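Local structure of putative glycoside hydrolase (Parabacteroides distasonis ATCC 8503, 3GYC) at residues His61-Glu65 with Val123-Leu127; Leu248-Gly252 with Lys262-Lys266. The protein is a putative glycoside hydrolase of a cellulase-like, sugar-binding TIM-barrel family and probably cleaves glycosidic bonds in carbohydrates. All coordinates share one frame; numbering follows the deposited sequence.

Contact 1: His61-Glu65 with Val123-Leu127; sequences HLIAE and VCLKL
The imidazole of H61 meets C124 and V123 through its CD2 corner, which lies 3.7 Å from C124 CB, while V123 CG2 approaches the same carbon; both come at a slant to the ring. One face of the ring is backed from within its own helix by L62, whose CG sits 3.8 Å above the border of the ring rather than its centre. Y116 brings a second ring against H61, the planes at about 50°, and NE2 is hydrogen-bonded to the carbonyl of R117, which helps to fix the turn of the ring. With CG lodged between the backbone N and the carbonyl carbon (chi1 63°), the imidazole stands beside L62. H61 CB meets L127 CD1 at 4.0 Å.

V123 is the apolar wedge: its CG2 touches L62 CD2 at 3.5 Å and also packs against E65 CG. The E65 chain, bent at chi2 (-94°), runs antiparallel to the V123 side chain, alongside it. K126 NZ reaches E65 OE2 at 3.0 Å, on the syn lone pair of that oxygen, a salt bridge on the solvent side, with a weak second bond to E65 OE1.

Helix 60-65 and the 3-10 turn at 123-127 follow parallel strands 53-57 and 109-113, so the contact joins two neighbouring beta-to-alpha connections of the TIM barrel. W71 of strand 71-73 packs on L62, E65 and V123, and helix 130-146 receives I63 and L127.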
# COMPACT_ATOMS: atom_id res chain seq x y z
N HIS A 61 3.23 -9.17 -13.72
CA HIS A 61 4.22 -10.11 -14.22
C HIS A 61 3.64 -11.48 -14.61
O HIS A 61 4.03 -12.06 -15.64
CB HIS A 61 5.40 -10.23 -13.23
CG HIS A 61 5.03 -10.77 -11.88
ND1 HIS A 61 4.11 -10.16 -11.05
CD2 HIS A 61 5.54 -11.81 -11.18
CE1 HIS A 61 4.03 -10.85 -9.93
NE2 HIS A 61 4.90 -11.84 -9.98
N LEU A 62 2.70 -11.98 -13.82
CA LEU A 62 2.05 -13.24 -14.08
C LEU A 62 1.03 -13.08 -15.21
O LEU A 62 0.97 -13.92 -16.13
CB LEU A 62 1.39 -13.79 -12.81
CG LEU A 62 2.32 -14.05 -11.62
CD1 LEU A 62 1.57 -14.77 -10.50
CD2 LEU A 62 3.60 -14.83 -12.05
N ILE A 63 0.25 -11.99 -15.19
CA ILE A 63 -0.73 -11.77 -16.24
C ILE A 63 -0.04 -11.60 -17.60
O ILE A 63 -0.56 -12.11 -18.60
CB ILE A 63 -1.65 -10.56 -15.97
CG1 ILE A 63 -2.62 -10.89 -14.82
CG2 ILE A 63 -2.39 -10.16 -17.27
CD1 ILE A 63 -3.57 -9.78 -14.42
N ALA A 64 1.13 -10.97 -17.63
CA ALA A 64 1.84 -10.73 -18.88
C ALA A 64 2.47 -12.00 -19.43
O ALA A 64 2.67 -12.12 -20.64
CB ALA A 64 2.88 -9.60 -18.73
N GLU A 65 2.79 -12.94 -18.55
CA GLU A 65 3.37 -14.21 -19.00
C GLU A 65 2.29 -15.17 -19.45
O GLU A 65 2.35 -15.66 -20.56
CB GLU A 65 4.17 -14.88 -17.88
CG GLU A 65 5.48 -14.21 -17.56
CD GLU A 65 6.68 -14.79 -18.29
OE1 GLU A 65 6.58 -15.88 -18.88
OE2 GLU A 65 7.75 -14.14 -18.22
N VAL A 123 9.29 -15.55 -12.56
CA VAL A 123 9.17 -14.81 -13.83
C VAL A 123 9.43 -13.29 -13.73
O VAL A 123 9.86 -12.66 -14.72
CB VAL A 123 7.84 -15.13 -14.59
CG1 VAL A 123 7.74 -16.63 -14.89
CG2 VAL A 123 6.62 -14.60 -13.88
N CYS A 124 9.31 -12.72 -12.55
CA CYS A 124 9.54 -11.29 -12.41
C CYS A 124 10.98 -10.86 -12.65
O CYS A 124 11.21 -9.71 -12.95
CB CYS A 124 9.11 -10.77 -11.04
SG CYS A 124 10.10 -11.46 -9.71
N LEU A 125 11.94 -11.78 -12.52
CA LEU A 125 13.35 -11.45 -12.71
C LEU A 125 13.66 -11.04 -14.17
O LEU A 125 14.68 -10.41 -14.43
CB LEU A 125 14.25 -12.63 -12.27
CG LEU A 125 14.11 -13.05 -10.79
CD1 LEU A 125 14.93 -14.29 -10.50
CD2 LEU A 125 14.46 -11.90 -9.83
N LYS A 126 12.76 -11.36 -15.09
CA LYS A 126 12.92 -11.00 -16.50
C LYS A 126 12.70 -9.51 -16.77
O LYS A 126 13.15 -8.98 -17.77
CB LYS A 126 11.90 -11.74 -17.34
CG LYS A 126 11.94 -13.22 -17.22
CD LYS A 126 11.04 -13.80 -18.25
CE LYS A 126 10.80 -15.26 -18.01
NZ LYS A 126 10.06 -15.78 -19.16
N LEU A 127 12.01 -8.84 -15.86
CA LEU A 127 11.68 -7.43 -16.02
C LEU A 127 12.87 -6.57 -15.60
O LEU A 127 12.78 -5.75 -14.68
CB LEU A 127 10.46 -7.11 -15.15
CG LEU A 127 9.22 -7.96 -15.42
CD1 LEU A 127 8.13 -7.62 -14.43
CD2 LEU A 127 8.77 -7.75 -16.88

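Contact 2: Leu248-Gly252 with Lys262-Lys266; sequences LVGYG and KNVVK
V264 overlaps the ring of Y251 with one methyl: CG2 comes to 3.3 Å from Y251 CD1, slanting in at that atom, with CG and CE1 about equally distant. With CG opposite the backbone N (chi1 -170°), the ring of Y251 presents CD1 to V264, and its hydroxyl is hydrogen-bonded to D311. V249 completes the apolar patch, its CG1 lying 3.8 Å from V264 CA and a little farther from V264 CG2.

The polar half belongs to N263. N263 ND2 donates to the carbonyl oxygen of G250 at 2.7 Å, with the N-H pointing almost straight at the acceptor (173°). The oxygen lies nearly in the plane of the side-chain amide, whereas the nitrogen is tilted 20° from the carbonyl plane. N263 CB also rests 3.3 Å from V249 O, a carbonyl that N267 engages by a hydrogen bond. G250 leaves the helix with positive phi, and a CB there would run into N263 ND2 as well as the preceding carbonyl. A leucine in place of N263 would probably leave the G250 carbonyl without this donor and the turn less firmly tied to the helix.

The arrangement thus fastens the C-terminal end of helix 240-249 and the chain leaving it to helix 259-273, both within the long connection between barrel strands 231-232 and 301-303. V271, later in helix 259-273, packs on L248 and V249, while L318 from a loop meets V264.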
# COMPACT_ATOMS: atom_id res chain seq x y z
N LEU A 248 13.92 -0.92 20.81
CA LEU A 248 13.57 -1.14 22.21
C LEU A 248 12.84 -2.48 22.46
O LEU A 248 13.16 -3.20 23.41
CB LEU A 248 12.72 0.01 22.75
CG LEU A 248 13.46 1.33 23.02
CD1 LEU A 248 12.47 2.45 23.23
CD2 LEU A 248 14.44 1.20 24.20
N VAL A 249 11.88 -2.79 21.61
CA VAL A 249 11.06 -3.98 21.73
C VAL A 249 11.83 -5.24 21.41
O VAL A 249 11.59 -6.28 22.02
CB VAL A 249 9.83 -3.87 20.80
CG1 VAL A 249 9.07 -5.23 20.64
CG2 VAL A 249 8.91 -2.79 21.32
N GLY A 250 12.75 -5.15 20.46
CA GLY A 250 13.49 -6.30 19.98
C GLY A 250 12.82 -6.98 18.78
O GLY A 250 12.84 -8.20 18.68
N TYR A 251 12.24 -6.21 17.88
CA TYR A 251 11.57 -6.73 16.68
C TYR A 251 12.41 -6.46 15.42
O TYR A 251 12.72 -5.33 15.12
CB TYR A 251 10.20 -6.09 16.51
CG TYR A 251 9.40 -6.78 15.41
CD1 TYR A 251 8.89 -8.06 15.62
CD2 TYR A 251 9.24 -6.20 14.15
CE1 TYR A 251 8.20 -8.72 14.64
CE2 TYR A 251 8.52 -6.84 13.16
CZ TYR A 251 8.01 -8.12 13.42
OH TYR A 251 7.34 -8.84 12.50
N GLY A 252 12.72 -7.51 14.65
CA GLY A 252 13.56 -7.39 13.46
C GLY A 252 12.95 -7.90 12.18
O GLY A 252 13.67 -8.29 11.28
N LYS A 262 7.76 -13.02 19.71
CA LYS A 262 7.80 -13.24 21.15
C LYS A 262 8.25 -11.96 21.88
O LYS A 262 7.79 -11.68 22.97
CB LYS A 262 8.70 -14.43 21.51
CG LYS A 262 8.06 -15.79 21.20
CD LYS A 262 9.07 -16.93 21.46
CE LYS A 262 8.50 -18.29 21.19
NZ LYS A 262 7.43 -18.69 22.14
N ASN A 263 9.14 -11.19 21.27
CA ASN A 263 9.57 -9.91 21.85
C ASN A 263 8.43 -8.88 21.75
O ASN A 263 8.31 -8.05 22.61
CB ASN A 263 10.80 -9.38 21.14
CG ASN A 263 12.03 -10.14 21.49
OD1 ASN A 263 12.04 -10.86 22.46
ND2 ASN A 263 13.06 -10.00 20.70
N VAL A 264 7.63 -8.94 20.70
CA VAL A 264 6.49 -8.00 20.56
C VAL A 264 5.51 -8.27 21.72
O VAL A 264 5.05 -7.32 22.41
CB VAL A 264 5.80 -8.10 19.17
CG1 VAL A 264 4.54 -7.21 19.10
CG2 VAL A 264 6.77 -7.71 18.08
N VAL A 265 5.22 -9.54 21.98
CA VAL A 265 4.33 -9.93 23.08
C VAL A 265 4.85 -9.43 24.43
O VAL A 265 4.10 -8.83 25.22
CB VAL A 265 4.09 -11.49 23.13
CG1 VAL A 265 3.44 -11.91 24.47
CG2 VAL A 265 3.25 -11.97 21.90
N LYS A 266 6.15 -9.63 24.66
CA LYS A 266 6.75 -9.29 25.94
C LYS A 266 6.88 -7.78 26.19
O LYS A 266 6.61 -7.33 27.30
CB LYS A 266 8.13 -9.93 26.05
CG LYS A 266 8.83 -9.78 27.42

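Overall arrangement
Contact 1 and contact 2 lie far apart within one cellulase-like chain: their centres are 36 Å from each other and their nearest atoms about 21 Å. They follow in series, the first closing before the second opens, and share no helix or strand. Contact 1 belongs to the earlier part of the eight-stranded parallel barrel, where helix 60-65 follows strand 53-57 and residues 123-127 follow strand 109-113. Contact 2 comes later, where helices 240-249 and 259-273 lie between strands 231-232 and 301-303. In this barrel the two contacts are separate pieces of packing, one between two beta-to-alpha connections, the other within a single one.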